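Local structure of mannan endo-1,6-alpha-mannosidase (Chaetomium thermophilum, 6RY0) at residues Asn256-Ser261 / Glu306-Gly311; Gly302-Ile307 / Arg350-Ala355; Cys369-Lys374 / Ala389-Ser394. The protein probably cleaves alpha-1,6-mannosidic linkages as a family 76 glycosidase and is linked, as a transglycosidase, to the transfer of GPI-anchored glycoproteins into the fungal cell wall. One frame throughout, in Å; residues are numbered along the deposited sequence.

Interaction 1 of 3, residues Asn256-Ser261 / Glu306-Gly311; sequences NRAQFS and EIPCEG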
loop_
_atom_site.group_PDB
_atom_site.type_symbol
_atom_site.label_atom_id
_atom_site.label_comp_id
_atom_site.label_asym_id
_atom_site.label_seq_id
_atom_site.Cartn_x
_atom_site.Cartn_y
_atom_site.Cartn_z
ATOM N N ASN A 256 -19.980 -0.568 7.376
ATOM C CA ASN A 256 -19.319 -1.833 7.651
ATOM C C ASN A 256 -18.179 -1.525 8.599
ATOM O O ASN A 256 -17.195 -0.903 8.204
ATOM C CB ASN A 256 -18.849 -2.430 6.332
ATOM C CG ASN A 256 -18.023 -3.645 6.506
ATOM O OD1 ASN A 256 -17.757 -4.077 7.617
ATOM N ND2 ASN A 256 -17.575 -4.210 5.381
ATOM N N ARG A 257 -18.339 -1.936 9.858
ATOM C CA ARG A 257 -17.399 -1.556 10.902
ATOM C C ARG A 257 -16.197 -2.499 11.022
ATOM O O ARG A 257 -15.418 -2.384 11.959
ATOM C CB ARG A 257 -18.095 -1.248 12.248
ATOM C CG ARG A 257 -18.942 0.082 12.206
ATOM C CD ARG A 257 -19.574 0.468 13.557
ATOM N NE ARG A 257 -20.303 1.745 13.465
ATOM C CZ ARG A 257 -21.535 1.882 12.981
ATOM N NH1 ARG A 257 -22.198 0.822 12.537
ATOM N NH2 ARG A 257 -22.104 3.084 12.917
ATOM N N ALA A 258 -16.000 -3.375 10.036
ATOM C CA ALA A 258 -14.752 -4.136 10.005
ATOM C C ALA A 258 -13.582 -3.163 9.941
ATOM O O ALA A 258 -13.576 -2.228 9.149
ATOM C CB ALA A 258 -14.703 -5.067 8.799
ATOM N N GLN A 259 -12.584 -3.434 10.759
ATOM C CA GLN A 259 -11.370 -2.623 10.909
ATOM C C GLN A 259 -10.173 -3.363 10.333
ATOM O O GLN A 259 -9.554 -4.183 11.012
ATOM C CB GLN A 259 -11.132 -2.280 12.363
ATOM C CG GLN A 259 -12.174 -1.327 12.952
ATOM C CD GLN A 259 -11.909 -1.079 14.423
ATOM O OE1 GLN A 259 -10.839 -0.512 14.780
ATOM N NE2 GLN A 259 -12.807 -1.455 15.255
ATOM N N PHE A 260 -9.848 -3.072 9.072
ATOM C CA PHE A 260 -8.684 -3.653 8.434
ATOM C C PHE A 260 -7.481 -2.755 8.679
ATOM O O PHE A 260 -7.567 -1.516 8.553
ATOM C CB PHE A 260 -8.920 -3.864 6.941
ATOM C CG PHE A 260 -9.956 -4.911 6.659
ATOM C CD1 PHE A 260 -9.629 -6.244 6.780
ATOM C CD2 PHE A 260 -11.249 -4.578 6.333
ATOM C CE1 PHE A 260 -10.572 -7.216 6.571
ATOM C CE2 PHE A 260 -12.208 -5.558 6.124
ATOM C CZ PHE A 260 -11.865 -6.863 6.247
ATOM N N SER A 261 -6.348 -3.375 8.994
ATOM C CA SER A 261 -5.187 -2.625 9.440
ATOM C C SER A 261 -4.736 -1.592 8.419
ATOM O O SER A 261 -4.348 -0.471 8.781
ATOM C CB SER A 261 -4.059 -3.599 9.742
ATOM O OG SER A 261 -3.589 -4.258 8.587
ATOM N N GLU A 306 -4.412 -8.902 12.352
ATOM C CA GLU A 306 -5.454 -8.508 11.397
ATOM C C GLU A 306 -6.825 -8.809 11.993
ATOM O O GLU A 306 -7.410 -9.871 11.754
ATOM C CB GLU A 306 -5.241 -9.180 10.042
ATOM C CG GLU A 306 -6.007 -8.504 8.925
ATOM C CD GLU A 306 -5.632 -7.036 8.803
ATOM O OE1 GLU A 306 -4.413 -6.782 8.658
ATOM O OE2 GLU A 306 -6.524 -6.177 8.887
ATOM N N ILE A 307 -7.325 -7.871 12.806
ATOM C CA ILE A 307 -8.470 -8.154 13.677
ATOM C C ILE A 307 -9.696 -8.746 12.963
ATOM O O ILE A 307 -10.345 -9.550 13.600
ATOM C CB ILE A 307 -8.755 -7.086 14.770
ATOM C CG1 ILE A 307 -8.992 -5.772 14.106
ATOM C CG2 ILE A 307 -7.627 -6.985 15.811
ATOM C CD1 ILE A 307 -9.041 -4.546 15.035
ATOM N N PRO A 308 -10.045 -8.374 11.710
ATOM C CA PRO A 308 -11.270 -8.971 11.173
ATOM C C PRO A 308 -11.181 -10.432 10.819
ATOM O O PRO A 308 -12.234 -11.030 10.612
ATOM C CB PRO A 308 -11.552 -8.144 9.912
ATOM C CG PRO A 308 -10.811 -6.842 10.147
ATOM C CD PRO A 308 -9.554 -7.297 10.830
ATOM N N CYS A 309 -9.991 -11.003 10.703
ATOM C CA CYS A 309 -9.872 -12.371 10.207
ATOM C C CYS A 309 -8.884 -13.253 10.916
ATOM O O CYS A 309 -9.045 -14.458 10.859
ATOM C CB CYS A 309 -9.623 -12.365 8.694
ATOM S SG CYS A 309 -8.032 -11.678 8.174
ATOM N N GLU A 310 -7.870 -12.721 11.580
ATOM C CA GLU A 310 -6.758 -13.533 12.057
ATOM C C GLU A 310 -7.098 -14.374 13.289
ATOM O O GLU A 310 -6.346 -15.271 13.641
ATOM C CB GLU A 310 -5.553 -12.625 12.319
ATOM C CG GLU A 310 -4.286 -13.364 12.663
ATOM C CD GLU A 310 -3.026 -12.506 12.705
ATOM O OE1 GLU A 310 -2.995 -11.385 12.154
ATOM O OE2 GLU A 310 -2.029 -13.004 13.279
ATOM N N GLY A 311 -8.217 -14.096 13.942
ATOM C CA GLY A 311 -8.537 -14.785 15.179
ATOM C C GLY A 311 -8.704 -16.269 15.094
ATOM O O GLY A 311 -8.657 -16.987 16.122
#
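Glu306 turns its CG anti to the backbone N (chi1 -162°) and then bends at chi2, which brings its carboxylate against Ser261, whose OG stands between its own N and carbonyl carbon (chi1 66°). The pair illustrates how a carboxylate can hold the start of a helix in a largely helical enzyme: Phe260 occupies the N-cap position of helix 261-278, and Ser261 is the first residue of that helix. Both carboxylate oxygens are used, each through its syn lone pair. Ser261 N donates to Glu306 OE2 over 2.8 Å in a nearly straight bond (169°), while Ser261 OG donates to Glu306 OE1 over 2.7 Å. Two grips on one flat group fix its rotation, and the negative charge facing the helix start is probably eased by the helix dipole. Were Glu306 replaced by an alanine, the carboxylate would be gone, and the amide and hydroxyl of Ser261 would probably both lose this acceptor.

Beside this polar pair lies an apolar one. The Phe260 ring presents one face to Pro308, whose CG makes a CH-pi contact 3.8 Å from the ring centroid, while Pro308 CB approaches Phe260 CE1 at 3.6 Å. Glu306 OE2 lies at the edge of the same ring, 3.8 Å from Phe260 CD1. Phe298 of helix 281-298 touches Gln259, Ser261 and Ile307, so the two loops meet alongside a third element of the fold. The segment 306-311 is itself tied into a turn, with Glu306 O accepting from both Cys309 N and Glu310 N. In contrast, Gln259 O is buried with no hydrogen-bond partner: Ile307 CG1 lies 3.5 Å from it, and Pro308 CG approaches it to 3.1 Å.

Interaction 2 of 3, residues Gly302-Ile307 / Arg350-Ala355; sequences GVVFEI and RTSAEA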
loop_
_atom_site.group_PDB
_atom_site.type_symbol
_atom_site.label_atom_id
_atom_site.label_comp_id
_atom_site.label_asym_id
_atom_site.label_seq_id
_atom_site.Cartn_x
_atom_site.Cartn_y
_atom_site.Cartn_z
ATOM N N GLY A 302 2.396 -6.182 21.306
ATOM C CA GLY A 302 3.488 -5.753 20.481
ATOM C C GLY A 302 3.527 -6.344 19.072
ATOM O O GLY A 302 4.515 -6.118 18.384
ATOM N N VAL A 303 2.479 -7.035 18.626
ATOM C CA VAL A 303 2.507 -7.705 17.343
ATOM C C VAL A 303 1.297 -7.291 16.528
ATOM O O VAL A 303 0.156 -7.328 17.021
ATOM C CB VAL A 303 2.526 -9.226 17.533
ATOM C CG1 VAL A 303 2.659 -9.903 16.167
ATOM C CG2 VAL A 303 3.679 -9.633 18.470
ATOM N N VAL A 304 1.509 -6.928 15.268
ATOM C CA VAL A 304 0.388 -6.560 14.412
ATOM C C VAL A 304 -0.541 -7.771 14.207
ATOM O O VAL A 304 -0.086 -8.909 14.044
ATOM C CB VAL A 304 0.901 -6.022 13.071
ATOM C CG1 VAL A 304 1.633 -7.093 12.314
ATOM C CG2 VAL A 304 -0.221 -5.396 12.266
ATOM N N PHE A 305 -1.838 -7.513 14.171
ATOM C CA PHE A 305 -2.848 -8.550 14.178
ATOM C C PHE A 305 -4.010 -8.083 13.304
ATOM O O PHE A 305 -4.560 -6.989 13.539
ATOM C CB PHE A 305 -3.295 -8.823 15.620
ATOM C CG PHE A 305 -4.160 -10.012 15.775
ATOM C CD1 PHE A 305 -5.503 -9.927 15.625
ATOM C CD2 PHE A 305 -3.602 -11.249 16.080
ATOM C CE1 PHE A 305 -6.293 -11.079 15.803
ATOM C CE2 PHE A 305 -4.369 -12.359 16.281
ATOM C CZ PHE A 305 -5.692 -12.283 16.117
ATOM N N GLU A 306 -4.412 -8.902 12.352
ATOM C CA GLU A 306 -5.454 -8.508 11.397
ATOM C C GLU A 306 -6.825 -8.809 11.993
ATOM O O GLU A 306 -7.410 -9.871 11.754
ATOM C CB GLU A 306 -5.241 -9.180 10.042
ATOM C CG GLU A 306 -6.007 -8.504 8.925
ATOM C CD GLU A 306 -5.632 -7.036 8.803
ATOM O OE1 GLU A 306 -4.413 -6.782 8.658
ATOM O OE2 GLU A 306 -6.524 -6.177 8.887
ATOM N N ILE A 307 -7.325 -7.871 12.806
ATOM C CA ILE A 307 -8.470 -8.154 13.677
ATOM C C ILE A 307 -9.696 -8.746 12.963
ATOM O O ILE A 307 -10.345 -9.550 13.600
ATOM C CB ILE A 307 -8.755 -7.086 14.770
ATOM C CG1 ILE A 307 -8.992 -5.772 14.106
ATOM C CG2 ILE A 307 -7.627 -6.985 15.811
ATOM C CD1 ILE A 307 -9.041 -4.546 15.035
ATOM N N ARG A 350 9.420 -3.230 16.038
ATOM C CA ARG A 350 10.452 -4.208 16.352
ATOM C C ARG A 350 9.861 -5.476 16.966
ATOM O O ARG A 350 10.225 -6.586 16.544
ATOM C CB ARG A 350 11.493 -3.584 17.284
ATOM C CG ARG A 350 12.463 -4.544 17.897
ATOM C CD ARG A 350 13.437 -5.030 16.874
ATOM N NE ARG A 350 14.158 -6.189 17.403
ATOM C CZ ARG A 350 15.226 -6.702 16.835
ATOM N NH1 ARG A 350 15.749 -6.095 15.761
ATOM N NH2 ARG A 350 15.752 -7.806 17.336
ATOM N N THR A 351 8.998 -5.363 17.978
ATOM C CA THR A 351 8.428 -6.565 18.547
ATOM C C THR A 351 7.564 -7.316 17.529
ATOM O O THR A 351 7.499 -8.546 17.528
ATOM C CB THR A 351 7.645 -6.299 19.845
ATOM O OG1 THR A 351 6.741 -5.206 19.647
ATOM C CG2 THR A 351 8.608 -5.929 20.962
ATOM N N SER A 352 6.896 -6.587 16.636
ATOM C CA SER A 352 6.053 -7.223 15.639
ATOM C C SER A 352 6.929 -7.987 14.641
ATOM O O SER A 352 6.604 -9.130 14.281
ATOM C CB SER A 352 5.168 -6.164 14.985
ATOM O OG SER A 352 4.255 -6.714 14.083
ATOM N N ALA A 353 8.030 -7.387 14.180
ATOM C CA ALA A 353 8.942 -8.053 13.277
ATOM C C ALA A 353 9.643 -9.251 13.955
ATOM O O ALA A 353 9.903 -10.241 13.288
ATOM C CB ALA A 353 9.989 -7.097 12.751
ATOM N N GLU A 354 9.939 -9.156 15.247
ATOM C CA GLU A 354 10.471 -10.311 15.963
ATOM C C GLU A 354 9.510 -11.463 15.880
ATOM O O GLU A 354 9.926 -12.602 15.664
ATOM C CB GLU A 354 10.758 -9.969 17.428
ATOM C CG GLU A 354 11.930 -9.082 17.627
ATOM C CD GLU A 354 12.191 -8.703 19.065
ATOM O OE1 GLU A 354 11.436 -9.151 19.959
ATOM O OE2 GLU A 354 13.158 -7.949 19.312
ATOM N N ALA A 355 8.224 -11.212 16.074
ATOM C CA ALA A 355 7.233 -12.269 15.982
ATOM C C ALA A 355 7.142 -12.793 14.560
ATOM O O ALA A 355 7.016 -14.005 14.325
ATOM C CB ALA A 355 5.894 -11.770 16.484
#
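Ser352 and Val304 form the tight end of this contact. With OG anti to the backbone N (chi1 -175°), Ser352 reaches from helix 342-358 to the strand, where Val304 N donates to Ser352 OG over 3.0 Å in an almost linear bond (175°). The same oxygen lies 3.2 Å from Val304 CG1, a methyl set between the backbone N and the carbonyl carbon of its residue. His328 of helix 323-337 is also hydrogen-bonded to Ser352 OG through its NE2, so this buried hydroxyl joins strand and two helices at one point. The backbones come closest beside it, with Val303 CA 4.0 Å from Ser352 CA. One turn further along the helix, Ala355 CB meets the forked end of Val303, lying 3.7 Å from CG1 of that valine and equally near CG2: a single methyl seated against two.

The other end, at Gly302 and Thr351, is wider and partly exposed, and its polar grip is less certain. Thr351 OG1 stands 2.7 Å from Gly302 O, but the hydroxyl has one proton, and Val348 O within its own helix competes for it. Gly302 O also comes within 3.0 Å of Ser352 N, although at an angle too poor for a hydrogen bond. A side chain on Gly302 would run into Thr351 OG1, and the positive phi of this residue (85°) would press it against the preceding carbonyl oxygen, so glycine suits the site on both counts.

The contact therefore shows how a small structure can be fitted to a helix by its backbone: strands 299-300 and 303-304 make a short antiparallel beta-hairpin between helices 281-298 and 323-337, and its returning strand leans on helix 342-358 within the (alpha/alpha)6-barrel fold known for family 76.

Interaction 3 of 3, residues Cys369-Lys374 / Ala389-Ser394; sequences CGFYWK and AGEAMS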
loop_
_atom_site.group_PDB
_atom_site.type_symbol
_atom_site.label_atom_id
_atom_site.label_comp_id
_atom_site.label_asym_id
_atom_site.label_seq_id
_atom_site.Cartn_x
_atom_site.Cartn_y
_atom_site.Cartn_z
ATOM N N CYS A 369 7.549 -18.764 5.694
ATOM C CA CYS A 369 6.808 -17.816 6.520
ATOM C C CYS A 369 5.303 -18.019 6.423
ATOM O O CYS A 369 4.728 -18.085 5.345
ATOM C CB CYS A 369 7.130 -16.385 6.095
ATOM S SG CYS A 369 8.832 -15.831 6.415
ATOM N N GLY A 370 4.680 -18.014 7.600
ATOM C CA GLY A 370 3.236 -17.928 7.704
ATOM C C GLY A 370 2.790 -16.541 8.135
ATOM O O GLY A 370 3.546 -15.566 8.093
ATOM N N PHE A 371 1.518 -16.479 8.513
ATOM C CA PHE A 371 0.794 -15.246 8.756
ATOM C C PHE A 371 0.548 -14.958 10.218
ATOM O O PHE A 371 0.335 -13.795 10.597
ATOM C CB PHE A 371 -0.574 -15.334 8.088
ATOM C CG PHE A 371 -1.400 -14.076 8.196
ATOM C CD1 PHE A 371 -0.995 -12.910 7.560
ATOM C CD2 PHE A 371 -2.585 -14.065 8.913
ATOM C CE1 PHE A 371 -1.762 -11.773 7.628
ATOM C CE2 PHE A 371 -3.354 -12.922 8.965
ATOM C CZ PHE A 371 -2.928 -11.773 8.340
ATOM N N TYR A 372 0.492 -15.992 11.050
ATOM C CA TYR A 372 -0.083 -15.873 12.396
ATOM C C TYR A 372 1.023 -15.541 13.377
ATOM O O TYR A 372 1.414 -16.337 14.259
ATOM C CB TYR A 372 -0.873 -17.167 12.737
ATOM C CG TYR A 372 -2.054 -17.356 11.783
ATOM C CD1 TYR A 372 -1.873 -17.969 10.563
ATOM C CD2 TYR A 372 -3.315 -16.882 12.089
ATOM C CE1 TYR A 372 -2.903 -18.112 9.660
ATOM C CE2 TYR A 372 -4.366 -17.015 11.197
ATOM C CZ TYR A 372 -4.155 -17.622 9.978
ATOM O OH TYR A 372 -5.207 -17.747 9.111
ATOM N N TRP A 373 1.556 -14.329 13.227
ATOM C CA TRP A 373 2.741 -13.935 13.972
ATOM C C TRP A 373 2.481 -13.908 15.478
ATOM O O TRP A 373 3.277 -14.415 16.268
ATOM C CB TRP A 373 3.256 -12.578 13.493
ATOM C CG TRP A 373 3.531 -12.462 12.027
ATOM C CD1 TRP A 373 3.531 -13.446 11.077
ATOM C CD2 TRP A 373 3.833 -11.245 11.345
ATOM N NE1 TRP A 373 3.814 -12.909 9.838
ATOM C CE2 TRP A 373 3.997 -11.558 9.972
ATOM C CE3 TRP A 373 4.007 -9.926 11.759
ATOM C CZ2 TRP A 373 4.321 -10.601 9.015
ATOM C CZ3 TRP A 373 4.323 -8.966 10.805
ATOM C CH2 TRP A 373 4.479 -9.322 9.445
ATOM N N LYS A 374 1.372 -13.300 15.868
ATOM C CA LYS A 374 1.061 -13.207 17.291
ATOM C C LYS A 374 1.008 -14.588 17.947
ATOM O O LYS A 374 1.440 -14.739 19.085
ATOM C CB LYS A 374 -0.239 -12.458 17.492
ATOM C CG LYS A 374 -0.695 -12.356 18.978
ATOM C CD LYS A 374 0.288 -11.614 19.935
ATOM C CE LYS A 374 -0.212 -11.573 21.378
ATOM N NZ LYS A 374 -0.078 -12.802 22.192
ATOM N N ALA A 389 2.338 -16.139 -0.916
ATOM C CA ALA A 389 3.087 -14.960 -1.348
ATOM C C ALA A 389 2.815 -13.744 -0.488
ATOM O O ALA A 389 3.730 -12.947 -0.261
ATOM C CB ALA A 389 2.753 -14.635 -2.807
ATOM N N GLY A 390 1.596 -13.567 -0.004
ATOM C CA GLY A 390 1.319 -12.392 0.803
ATOM C C GLY A 390 2.012 -12.432 2.141
ATOM O O GLY A 390 2.509 -11.403 2.623
ATOM N N GLU A 391 2.073 -13.621 2.742
ATOM C CA GLU A 391 2.791 -13.809 3.989
ATOM C C GLU A 391 4.270 -13.494 3.805
ATOM O O GLU A 391 4.897 -12.827 4.631
ATOM C CB GLU A 391 2.612 -15.257 4.487
ATOM C CG GLU A 391 1.178 -15.649 4.855
ATOM C CD GLU A 391 0.337 -16.204 3.733
ATOM O OE1 GLU A 391 0.516 -15.819 2.551
ATOM O OE2 GLU A 391 -0.558 -17.013 4.072
ATOM N N ALA A 392 4.841 -13.996 2.714
ATOM C CA ALA A 392 6.239 -13.738 2.395
ATOM C C ALA A 392 6.483 -12.253 2.184
ATOM O O ALA A 392 7.488 -11.693 2.634
ATOM C CB ALA A 392 6.638 -14.546 1.179
ATOM N N MET A 393 5.558 -11.592 1.488
ATOM C CA MET A 393 5.683 -10.157 1.229
ATOM C C MET A 393 5.636 -9.369 2.545
ATOM O O MET A 393 6.388 -8.408 2.739
ATOM C CB MET A 393 4.546 -9.713 0.302
ATOM C CG MET A 393 4.754 -8.311 -0.301
ATOM S SD MET A 393 3.337 -7.643 -1.198
ATOM C CE MET A 393 3.010 -8.975 -2.329
ATOM N N SER A 394 4.729 -9.779 3.435
ATOM C CA SER A 394 4.576 -9.093 4.698
ATOM C C SER A 394 5.789 -9.232 5.595
ATOM O O SER A 394 6.171 -8.248 6.248
ATOM C CB SER A 394 3.293 -9.538 5.403
ATOM O OG SER A 394 2.168 -9.047 4.701
#
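Glu391 buries the most surface here, and does so with its aliphatic part. Its CB lies 3.6 Å from Cys369 O and 3.7 Å from Gly370 O, so the first methylene faces two successive carbonyl oxygens of the loop. With CG anti to the carbonyl carbon (chi1 -64°) the chain then runs on to Phe371, where Glu391 CG and Phe371 CB are 3.7 Å apart.

Trp373 and Ser394 make the second part of the contact, one turn along helix 389-401. The indole comes edge-on: its CZ2 meets Ser394 CB at 3.9 Å, and its CH2 points near Ser394 O at 3.8 Å, an oxygen close to the ring plane. A long, bent bond from Trp373 NE1 to Gly370 O (3.2 Å, 142°) helps to orient the ring, with the oxygen in the indole plane. Ser394 OG has its principal partner outside the contact, in Leu321 O. Lys324 of helix 323-337 makes cation-pi contacts with both Phe371 and Trp373, and Cys369, at the head of 369-374, is disulfide-bonded to Cys360, just beyond helix 342-358.

The contact lies near the calcium site but is not part of it: the side chain of Glu391 is about 8 Å from that of the calcium ligand Asp73 and about 11 Å from the bound calcium ion. Across the two segments no hydrogen bond forms, which implies that loop and helix are matched here by close, buried van der Waals contact of methylenes with carbonyl oxygens and an indole edge.

The contacts follow the chain from interaction 1 to interaction 2 to interaction 3, although the first two share Glu306 and Ile307, in the loop that follows strand 303-304. Their centres lie 15 Å (1 and 2), 16 Å (1 and 3) and 11 Å (2 and 3) apart. Trp373 touches Val304 and Ser352 of interaction 2, while Glu310 packs beside Phe371 and Tyr372, so the loop 369-374 borders both earlier contacts. Helix 323-337 is common ground: its Lys324 bridges to Glu310 and meets the aromatic rings of interaction 3. Loops, hairpin and successive helices are thus knitted into one continuous region of the family 76 fold.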